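Local atomic coordinates of L-lysine 6-oxidase (Marinomonas mediterranea, PDB entry 3WEU), a protein that oxidises the side-chain amine of L-lysine with a built-in cysteine tryptophylquinone cofactor, releasing ammonium and the hydrogen peroxide that makes it antibacterial. Residues T86-N91 with I136-P141; N91-W96 with W217-S222; I221-V226 with G499-R504; W243-S248 with I451-S456. One frame throughout, in Å; residues are numbered along the deposited sequence.

Contact 1. Residues T86-N91 with I136-P141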
# COMPACT_ATOMS: atom_id res chain seq x y z
N THR A 86 34.58 -29.44 -9.50
CA THR A 86 33.17 -29.56 -9.47
C THR A 86 32.67 -28.67 -8.37
O THR A 86 33.05 -28.79 -7.21
CB THR A 86 32.76 -31.03 -9.24
OG1 THR A 86 33.21 -31.78 -10.37
CG2 THR A 86 31.35 -31.15 -9.14
N VAL A 87 31.85 -27.71 -8.75
CA VAL A 87 31.33 -26.75 -7.79
C VAL A 87 29.84 -26.83 -7.72
O VAL A 87 29.11 -26.74 -8.77
CB VAL A 87 31.74 -25.32 -8.18
CG1 VAL A 87 31.16 -24.33 -7.17
CG2 VAL A 87 33.24 -25.22 -8.29
N HIS A 88 29.35 -27.01 -6.50
CA HIS A 88 27.94 -27.07 -6.31
C HIS A 88 27.41 -25.92 -5.42
O HIS A 88 27.51 -25.97 -4.21
CB HIS A 88 27.52 -28.45 -5.73
CG HIS A 88 26.03 -28.68 -5.71
ND1 HIS A 88 25.47 -29.88 -5.27
CD2 HIS A 88 24.99 -27.89 -6.02
CE1 HIS A 88 24.15 -29.80 -5.34
NE2 HIS A 88 23.83 -28.63 -5.84
N LEU A 89 26.85 -24.90 -6.05
CA LEU A 89 26.34 -23.72 -5.36
C LEU A 89 24.83 -23.85 -5.24
O LEU A 89 24.19 -24.43 -6.14
CB LEU A 89 26.65 -22.47 -6.20
CG LEU A 89 28.12 -22.17 -6.52
CD1 LEU A 89 28.25 -20.80 -7.22
CD2 LEU A 89 29.02 -22.27 -5.31
N ALA A 90 24.24 -23.32 -4.18
CA ALA A 90 22.78 -23.27 -4.02
C ALA A 90 22.38 -22.09 -3.13
O ALA A 90 23.22 -21.49 -2.44
CB ALA A 90 22.22 -24.56 -3.40
N ASN A 91 21.12 -21.69 -3.25
CA ASN A 91 20.59 -20.67 -2.38
C ASN A 91 19.44 -21.27 -1.67
O ASN A 91 18.38 -21.54 -2.30
CB ASN A 91 20.15 -19.49 -3.24
CG ASN A 91 19.51 -18.37 -2.46
OD1 ASN A 91 18.64 -18.56 -1.61
ND2 ASN A 91 19.85 -17.18 -2.84
N ILE A 136 14.31 -23.83 -2.71
CA ILE A 136 15.73 -23.72 -2.81
C ILE A 136 16.03 -23.43 -4.26
O ILE A 136 15.37 -23.97 -5.18
CB ILE A 136 16.42 -25.05 -2.45
CG1 ILE A 136 16.04 -25.46 -1.04
CG2 ILE A 136 17.95 -25.01 -2.59
CD1 ILE A 136 16.64 -26.74 -0.58
N ILE A 137 17.04 -22.59 -4.50
CA ILE A 137 17.57 -22.46 -5.83
C ILE A 137 18.76 -23.36 -5.91
O ILE A 137 19.81 -23.10 -5.28
CB ILE A 137 17.98 -21.03 -6.23
CG1 ILE A 137 16.85 -20.04 -6.04
CG2 ILE A 137 18.42 -20.99 -7.71
CD1 ILE A 137 17.19 -18.61 -6.45
N ASP A 138 18.61 -24.45 -6.69
CA ASP A 138 19.58 -25.48 -6.82
C ASP A 138 19.54 -26.06 -8.26
O ASP A 138 18.55 -26.71 -8.69
CB ASP A 138 19.26 -26.57 -5.81
CG ASP A 138 20.20 -27.76 -5.90
OD1 ASP A 138 21.26 -27.70 -6.58
OD2 ASP A 138 19.92 -28.78 -5.22
N LEU A 139 20.61 -25.81 -9.00
CA LEU A 139 20.68 -26.14 -10.41
C LEU A 139 21.65 -27.24 -10.59
O LEU A 139 22.01 -27.59 -11.70
CB LEU A 139 21.10 -24.92 -11.20
CG LEU A 139 20.23 -23.68 -11.03
CD1 LEU A 139 20.71 -22.58 -11.98
CD2 LEU A 139 18.73 -23.91 -11.25
N GLY A 140 22.06 -27.85 -9.47
CA GLY A 140 23.05 -28.91 -9.48
C GLY A 140 24.45 -28.37 -9.61
O GLY A 140 24.61 -27.16 -9.81
N PRO A 141 25.44 -29.27 -9.52
CA PRO A 141 26.84 -29.11 -9.67
C PRO A 141 27.14 -28.89 -11.13
O PRO A 141 26.29 -29.18 -12.00
CB PRO A 141 27.42 -30.42 -9.13
CG PRO A 141 26.38 -31.44 -9.41
CD PRO A 141 25.10 -30.69 -9.21
O HOH W 1 26.71 -25.26 -9.03
O HOH W 2 23.33 -25.05 -8.73
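His88 and Asp138 meet through matching first torsions: CG stands anti to the backbone N in both, at chi1 -171° in the histidine and 178° in the aspartate. The two side chains cross at about a right angle, and His88 NE2 donates to Asp138 OD1 at 2.8 Å. The bond is nearly straight and lies in the plane of the imidazole, while it reaches the carboxylate oxygen on its syn side, somewhat out of the carboxylate plane. From the opposite face of that plane Gly140 N bonds the same OD1 at 3.0 Å, closing an Asx turn, so one oxygen is gripped twice. Asp138 OD2 turns to Tyr162 OH. Pro141 lies over a face of the imidazole, its CD 4.0 Å from the centroid of the His88 ring in a CH-pi contact; the constrained proline ring, with CD bonded to N, suits stacking on an aromatic face. Gly140 has a positive phi, which favours glycine. Asn91 N donates to Ile137 O at 2.8 Å and Ile137 N returns a bond to Asn91 O, an antiparallel pair. Beyond it direct backbone bonds stop, and two waters bridge the Leu139-Gly140 turn to the strand: one links Val87 O, Leu89 N and Gly140 O, the other Leu89 O, Leu139 N and Gly140 O. Strand 80-91 runs between 137-145 and 223-232, while strand 181-187 packs on Val87 and Ile137.

Contact 2. Residues N91-W96 with W217-S222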
# COMPACT_ATOMS: atom_id res chain seq x y z
N ASN A 91 21.12 -21.69 -3.25
CA ASN A 91 20.59 -20.67 -2.38
C ASN A 91 19.44 -21.27 -1.67
O ASN A 91 18.38 -21.54 -2.30
CB ASN A 91 20.15 -19.49 -3.24
CG ASN A 91 19.51 -18.37 -2.46
OD1 ASN A 91 18.64 -18.56 -1.61
ND2 ASN A 91 19.85 -17.18 -2.84
N LYS A 92 19.59 -21.40 -0.36
CA LYS A 92 18.51 -21.98 0.45
C LYS A 92 17.70 -20.97 1.19
O LYS A 92 16.89 -21.35 2.07
CB LYS A 92 19.15 -22.90 1.49
CG LYS A 92 19.47 -24.29 1.04
CD LYS A 92 19.99 -25.06 2.18
CE LYS A 92 20.19 -26.55 1.96
NZ LYS A 92 20.58 -27.21 3.23
N LYS A 93 17.89 -19.67 0.89
CA LYS A 93 17.33 -18.65 1.72
C LYS A 93 15.77 -18.76 1.81
O LYS A 93 15.20 -18.52 2.84
CB LYS A 93 17.62 -17.24 1.21
CG LYS A 93 19.09 -16.88 1.14
CD LYS A 93 19.20 -15.40 0.76
CE LYS A 93 20.67 -14.96 0.74
NZ LYS A 93 20.85 -13.52 0.54
N ALA A 94 15.12 -18.96 0.68
CA ALA A 94 13.65 -18.99 0.66
C ALA A 94 13.07 -20.18 1.48
O ALA A 94 11.92 -20.15 1.87
CB ALA A 94 13.09 -18.97 -0.75
N ALA A 95 13.88 -21.16 1.73
CA ALA A 95 13.53 -22.35 2.46
C ALA A 95 13.90 -22.30 3.93
O ALA A 95 13.52 -23.20 4.68
CB ALA A 95 14.24 -23.52 1.81
N TRP A 96 14.63 -21.25 4.37
CA TRP A 96 15.06 -21.18 5.74
C TRP A 96 14.10 -20.41 6.64
O TRP A 96 13.00 -19.96 6.25
CB TRP A 96 16.52 -20.67 5.83
CG TRP A 96 17.26 -21.12 7.15
CD1 TRP A 96 17.81 -20.32 8.10
CD2 TRP A 96 17.46 -22.46 7.60
NE1 TRP A 96 18.36 -21.04 9.08
CE2 TRP A 96 18.13 -22.38 8.83
CE3 TRP A 96 17.09 -23.73 7.10
CZ2 TRP A 96 18.48 -23.50 9.56
CZ3 TRP A 96 17.40 -24.84 7.84
CH2 TRP A 96 18.12 -24.73 9.04
N TRP A 217 10.02 -14.45 -2.63
CA TRP A 217 11.12 -13.65 -3.15
C TRP A 217 12.40 -14.44 -3.17
O TRP A 217 12.66 -15.37 -2.33
CB TRP A 217 11.35 -12.38 -2.25
CG TRP A 217 10.59 -11.24 -2.78
CD1 TRP A 217 9.26 -11.04 -2.65
CD2 TRP A 217 11.06 -10.19 -3.63
NE1 TRP A 217 8.87 -9.94 -3.35
CE2 TRP A 217 9.95 -9.41 -3.97
CE3 TRP A 217 12.30 -9.85 -4.16
CZ2 TRP A 217 10.06 -8.28 -4.78
CZ3 TRP A 217 12.38 -8.75 -4.95
CH2 TRP A 217 11.29 -7.98 -5.24
N TYR A 218 13.28 -14.00 -4.08
CA TYR A 218 14.52 -14.73 -4.36
C TYR A 218 15.64 -13.78 -4.72
O TYR A 218 15.38 -12.74 -5.30
CB TYR A 218 14.30 -15.71 -5.57
CG TYR A 218 13.17 -16.64 -5.31
CD1 TYR A 218 13.36 -17.85 -4.66
CD2 TYR A 218 11.87 -16.24 -5.61
CE1 TYR A 218 12.28 -18.64 -4.34
CE2 TYR A 218 10.80 -17.01 -5.26
CZ TYR A 218 11.01 -18.19 -4.63
OH TYR A 218 9.87 -18.89 -4.33
N ASP A 219 16.86 -14.19 -4.44
CA ASP A 219 18.03 -13.55 -5.00
C ASP A 219 18.98 -14.60 -5.52
O ASP A 219 18.66 -15.78 -5.43
CB ASP A 219 18.64 -12.56 -3.98
CG ASP A 219 19.39 -13.22 -2.81
OD1 ASP A 219 19.83 -14.36 -2.88
OD2 ASP A 219 19.58 -12.53 -1.79
N ASP A 220 20.15 -14.18 -6.05
CA ASP A 220 21.06 -15.06 -6.71
C ASP A 220 22.38 -15.13 -5.99
O ASP A 220 23.36 -15.59 -6.53
CB ASP A 220 21.22 -14.76 -8.21
CG ASP A 220 21.87 -13.44 -8.52
OD1 ASP A 220 22.26 -12.68 -7.60
OD2 ASP A 220 21.87 -13.13 -9.74
N ILE A 221 22.36 -14.75 -4.72
CA ILE A 221 23.41 -15.16 -3.78
C ILE A 221 23.42 -16.66 -3.73
O ILE A 221 22.39 -17.27 -3.95
CB ILE A 221 23.12 -14.56 -2.36
CG1 ILE A 221 23.26 -13.03 -2.36
CG2 ILE A 221 23.97 -15.21 -1.27
CD1 ILE A 221 24.75 -12.57 -2.42
N SER A 222 24.59 -17.25 -3.45
CA SER A 222 24.69 -18.68 -3.24
C SER A 222 25.96 -19.00 -2.50
O SER A 222 26.87 -18.14 -2.32
CB SER A 222 24.73 -19.44 -4.58
OG SER A 222 25.94 -19.20 -5.26
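Lys93 and Asp219 form the charged part of this contact, a salt bridge with Lys93 NZ 2.8 Å from Asp219 OD2. The lysine chain, extended beyond CG, carries NZ across to the carboxylate, the two side chains crossing at about a right angle; OD2 offers its syn lone pair. Each partner has a second bond that fixes it: Lys93 NZ also donates to Ala506 O, and Asp219 OD2 accepts from Trp509 N. Among the hydrogen bonds of the amide, Asn91 ND2 is shared between Ile221 O at 2.8 Å, which it approaches from above the carbonyl plane, and Asp219 OD1, to which the bond is weak and bent (126°). The amide and carboxylate planes are 69° apart. Two Asx turns flank the amide-carboxylate pair: Asn91 OD1 takes Lys93 N at 2.8 Å, leading into the 3-10 segment 93-95, and Asp219 OD1 takes Ile221 N at 3.2 Å. Asparagine suits its place because its oxygen can serve its own turn while its nitrogen crosses to the other segment. The apolar contacts are smaller. Ala94 CB sits 3.7 Å from Tyr218 CE1, a methyl short enough to let the 3-10 segment approach the phenol ring, whose OH bonds Asp216. Ile221 lies against the end of Lys93, with CG2 3.9 Å from Lys93 CE.

Contact 3. Residues I221-V226 with G499-R504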
# COMPACT_ATOMS: atom_id res chain seq x y z
N ILE A 221 22.36 -14.75 -4.72
CA ILE A 221 23.41 -15.16 -3.78
C ILE A 221 23.42 -16.66 -3.73
O ILE A 221 22.39 -17.27 -3.95
CB ILE A 221 23.12 -14.56 -2.36
CG1 ILE A 221 23.26 -13.03 -2.36
CG2 ILE A 221 23.97 -15.21 -1.27
CD1 ILE A 221 24.75 -12.57 -2.42
N SER A 222 24.59 -17.25 -3.45
CA SER A 222 24.69 -18.68 -3.24
C SER A 222 25.96 -19.00 -2.50
O SER A 222 26.87 -18.14 -2.32
CB SER A 222 24.73 -19.44 -4.58
OG SER A 222 25.94 -19.20 -5.26
N ASP A 223 26.06 -20.22 -2.05
CA ASP A 223 27.32 -20.77 -1.56
C ASP A 223 27.31 -22.30 -1.73
O ASP A 223 26.24 -22.87 -1.96
CB ASP A 223 27.51 -20.43 -0.05
CG ASP A 223 26.59 -21.21 0.86
OD1 ASP A 223 25.44 -20.77 1.03
OD2 ASP A 223 27.04 -22.25 1.45
N GLY A 224 28.49 -22.91 -1.64
CA GLY A 224 28.59 -24.36 -1.75
C GLY A 224 29.95 -24.94 -1.91
O GLY A 224 30.96 -24.29 -1.70
N SER A 225 29.97 -26.23 -2.26
CA SER A 225 31.15 -27.00 -2.17
C SER A 225 31.99 -26.90 -3.41
O SER A 225 31.46 -26.74 -4.54
CB SER A 225 30.77 -28.50 -2.01
OG SER A 225 29.92 -28.92 -3.07
N VAL A 226 33.29 -27.05 -3.18
CA VAL A 226 34.27 -27.09 -4.24
C VAL A 226 34.95 -28.43 -4.10
O VAL A 226 35.47 -28.71 -3.05
CB VAL A 226 35.32 -25.96 -4.18
CG1 VAL A 226 36.40 -26.09 -5.26
CG2 VAL A 226 34.61 -24.63 -4.36
N GLY A 499 24.34 -23.98 0.00
CA GLY A 499 23.35 -23.05 0.46
C GLY A 499 23.40 -22.80 1.96
O GLY A 499 22.82 -21.80 2.43
N ASP A 500 24.16 -23.57 2.71
CA ASP A 500 24.11 -23.45 4.15
C ASP A 500 24.74 -22.18 4.72
O ASP A 500 24.27 -21.63 5.73
CB ASP A 500 24.63 -24.70 4.84
CG ASP A 500 23.60 -25.84 4.87
OD1 ASP A 500 22.45 -25.63 4.44
OD2 ASP A 500 24.04 -26.91 5.29
N LEU A 501 25.84 -21.72 4.11
CA LEU A 501 26.54 -20.55 4.65
C LEU A 501 25.83 -19.23 4.41
O LEU A 501 26.06 -18.28 5.16
CB LEU A 501 28.00 -20.49 4.18
CG LEU A 501 28.97 -21.28 5.04
CD1 LEU A 501 28.58 -22.68 5.22
CD2 LEU A 501 30.38 -21.20 4.49
N THR A 502 24.92 -19.15 3.43
CA THR A 502 24.23 -17.89 3.13
C THR A 502 22.74 -17.90 3.42
O THR A 502 22.05 -16.91 3.29
CB THR A 502 24.46 -17.43 1.68
OG1 THR A 502 23.99 -18.42 0.74
CG2 THR A 502 26.02 -17.12 1.46
N LYS A 503 22.19 -19.03 3.83
CA LYS A 503 20.73 -19.11 3.83
C LYS A 503 20.07 -18.24 4.87
O LYS A 503 18.89 -17.86 4.70
CB LYS A 503 20.28 -20.56 4.03
CG LYS A 503 20.64 -21.14 5.36
CD LYS A 503 20.51 -22.64 5.35
CE LYS A 503 21.04 -23.27 6.64
NZ LYS A 503 20.70 -24.74 6.75
N ARG A 504 20.77 -17.95 5.94
CA ARG A 504 20.20 -17.16 7.02
C ARG A 504 20.04 -15.68 6.71
O ARG A 504 19.28 -14.95 7.37
CB ARG A 504 21.06 -17.31 8.28
CG ARG A 504 20.88 -18.68 8.90
CD ARG A 504 21.89 -18.84 10.01
NE ARG A 504 21.73 -20.11 10.74
CZ ARG A 504 22.17 -21.27 10.29
NH1 ARG A 504 22.75 -21.35 9.07
NH2 ARG A 504 21.98 -22.37 11.02
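Asp223 reaches into the loop 499-504 with a carboxylate whose two oxygens are both bonded there. OD1 accepts twice from one residue: Thr502 OG1 donates at 2.8 Å to the anti lone pair of Asp223 OD1, and Thr502 N reaches the same oxygen at 2.9 Å from above the carboxylate plane. OD2 receives Leu501 N at 3.0 Å, again from above the plane, and is also bonded by Trp243 NE1 of strand 237-247. Aspartate suits the place because a short side chain with two acceptors can collect successive backbone N-H groups in a turn of the loop. The CG of Asp223 lies between its own backbone N and carbonyl carbon (chi1 72°), while Thr502 holds OG1 in the corresponding position at chi1 59°, and the two side chains slide past each other in opposite directions. Beside them Gly499 N donates to Asp223 O at 2.9 Å; the backbone angles of Gly499 would press a CB against the preceding carbonyl, which calls for glycine. Apolar groups adjoin the carboxylate. Leu501 CB comes within 3.4 Å of Asp223 OD2, and Ile221 CG2 rests 3.7 Å from Thr502 CB, next to the hydroxyl that bonds Asp223. A carboxylate at the start of strand 223-232 thus accepts consecutive N-H groups of an irregular loop, tying the N-terminal sheet to the C-terminal family region.

Contact 4. Residues W243-S248 with I451-S456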
# COMPACT_ATOMS: atom_id res chain seq x y z
N TRP A 243 35.19 -24.68 0.03
CA TRP A 243 33.88 -24.10 -0.02
C TRP A 243 33.96 -22.81 -0.79
O TRP A 243 35.06 -22.24 -1.01
CB TRP A 243 33.32 -23.88 1.39
CG TRP A 243 31.86 -23.97 1.46
CD1 TRP A 243 30.99 -22.95 1.46
CD2 TRP A 243 31.06 -25.16 1.53
NE1 TRP A 243 29.70 -23.40 1.48
CE2 TRP A 243 29.72 -24.77 1.56
CE3 TRP A 243 31.35 -26.51 1.58
CZ2 TRP A 243 28.66 -25.68 1.66
CZ3 TRP A 243 30.30 -27.43 1.64
CH2 TRP A 243 28.99 -27.02 1.70
N MET A 244 32.80 -22.33 -1.19
CA MET A 244 32.68 -21.13 -1.97
C MET A 244 31.48 -20.31 -1.49
O MET A 244 30.38 -20.85 -1.35
CB MET A 244 32.52 -21.51 -3.45
CG MET A 244 32.26 -20.34 -4.36
SD MET A 244 33.78 -19.43 -4.55
CE MET A 244 33.13 -17.92 -5.13
N VAL A 245 31.67 -19.00 -1.36
CA VAL A 245 30.58 -18.13 -0.98
C VAL A 245 30.48 -16.95 -1.92
O VAL A 245 31.48 -16.33 -2.26
CB VAL A 245 30.82 -17.63 0.46
CG1 VAL A 245 29.69 -16.71 0.89
CG2 VAL A 245 30.91 -18.84 1.39
N VAL A 246 29.27 -16.60 -2.29
CA VAL A 246 29.01 -15.42 -3.10
C VAL A 246 28.38 -14.31 -2.19
O VAL A 246 27.44 -14.58 -1.42
CB VAL A 246 28.09 -15.69 -4.26
CG1 VAL A 246 27.93 -14.41 -5.08
CG2 VAL A 246 28.65 -16.78 -5.13
N GLY A 247 28.99 -13.14 -2.22
CA GLY A 247 28.46 -11.97 -1.56
C GLY A 247 28.01 -10.90 -2.50
O GLY A 247 28.37 -10.87 -3.72
N SER A 248 27.35 -9.93 -1.93
CA SER A 248 26.97 -8.73 -2.66
C SER A 248 28.24 -7.86 -2.83
O SER A 248 29.31 -8.21 -2.31
CB SER A 248 25.87 -8.00 -1.91
OG SER A 248 26.26 -7.62 -0.60
N ILE A 451 26.72 -9.40 6.47
CA ILE A 451 26.68 -9.05 5.01
C ILE A 451 26.87 -10.33 4.22
O ILE A 451 25.90 -10.85 3.68
CB ILE A 451 27.74 -8.01 4.64
CG1 ILE A 451 27.41 -6.66 5.30
CG2 ILE A 451 27.83 -7.85 3.14
CD1 ILE A 451 26.14 -6.03 4.86
N GLU A 452 28.06 -10.93 4.26
CA GLU A 452 28.23 -12.16 3.49
C GLU A 452 27.59 -13.43 4.16
O GLU A 452 27.04 -14.30 3.44
CB GLU A 452 29.68 -12.41 3.16
CG GLU A 452 30.30 -11.26 2.28
CD GLU A 452 30.85 -10.08 3.10
OE1 GLU A 452 30.78 -10.09 4.38
OE2 GLU A 452 31.35 -9.13 2.44
N MET A 453 27.81 -13.53 5.47
CA MET A 453 27.57 -14.71 6.24
C MET A 453 27.17 -14.28 7.63
O MET A 453 27.40 -13.13 8.02
CB MET A 453 28.79 -15.58 6.26
CG MET A 453 29.01 -16.34 4.94
SD MET A 453 30.67 -17.05 4.90
CE MET A 453 31.57 -15.74 4.11
N THR A 454 26.58 -15.21 8.40
CA THR A 454 26.16 -14.84 9.75
C THR A 454 26.75 -15.83 10.76
O THR A 454 27.72 -16.53 10.46
CB THR A 454 24.67 -14.65 9.86
OG1 THR A 454 24.29 -14.03 11.10
CG2 THR A 454 23.93 -15.98 9.68
N TRP A 455 26.13 -15.91 11.94
CA TRP A 455 26.79 -16.45 13.12
C TRP A 455 26.92 -17.94 13.14
O TRP A 455 27.59 -18.48 14.04
CB TRP A 455 26.14 -15.90 14.42
CG TRP A 455 24.69 -15.73 14.36
CD1 TRP A 455 24.00 -14.58 14.51
CD2 TRP A 455 23.71 -16.77 14.23
NE1 TRP A 455 22.66 -14.81 14.44
CE2 TRP A 455 22.44 -16.16 14.33
CE3 TRP A 455 23.77 -18.17 14.13
CZ2 TRP A 455 21.22 -16.87 14.18
CZ3 TRP A 455 22.54 -18.90 14.04
CH2 TRP A 455 21.28 -18.22 14.03
N SER A 456 26.42 -18.61 12.10
CA SER A 456 26.80 -20.03 11.98
C SER A 456 28.27 -20.20 11.79
O SER A 456 28.84 -21.22 12.13
CB SER A 456 25.99 -20.69 10.84
OG SER A 456 26.20 -20.07 9.58
O HOH W 3 26.09 -13.47 0.99
O HOH W 4 26.59 -10.63 0.76
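Ile451 touches Ser248, just past the end of strand 237-247, where the loop 451-456 lies beside it, a join between the mixed beta-sheet of the N-terminal family region and an irregular loop of the C-terminal one. Its branch CG2 rests 4.1 Å from Ser248 OG, and a water links its carbonyl to the same residue, accepting from Ser248 N at 2.9 Å and giving a weak bond to Ile451 O. Glu452 follows, with its CG 4.3 Å from Gly247 CA. Glycine suits this position, for a CB there would clash with the glutamate CG. The carboxylate itself turns to other partners, with OE2 meeting Arg13 in a salt bridge and also bonding Gln584, and OE1 taking Val443 N; these partners would offset much of its negative charge. The backbone of Glu452 also uses a water, which donates to Glu452 O at 2.8 Å and to Val246 O at 3.0 Å. No direct hydrogen bond joins the two segments, so these waters carry their polar link. Met453 supplies the apolar part. It reaches toward Val245 tip to tip, and its flexible thioether can follow the branched valine: the bend at chi3 (-91°) sets CE near the valine, where CE and SD both lie close to its two methyls. Met453 CE stands 3.9 Å from Val245 CG1, and Met453 SD lies 3.9 Å from Val245 CG2.

All four contacts are buried, and contact 4 lies nearest the centre of the chain, contact 1 farthest. Contacts 1, 3 and 4 reach one mixed sheet, in which strand 223-232 runs between 80-91 and 237-247; in contact 2 Asn91 and the loop after it meet strand 217-219, of a separate three-stranded sheet, and the residues leading to 223-232. Contacts 1 and 2 stay within the N-terminal family region and share Asn91; contacts 3 and 4 join that region to the C-terminal one. Waters bridge the segments in contacts 1 and 4, whereas direct polar bonds dominate contacts 2 and 3. A salt bridge from Lys92 to Asp500 links contacts 2 and 3.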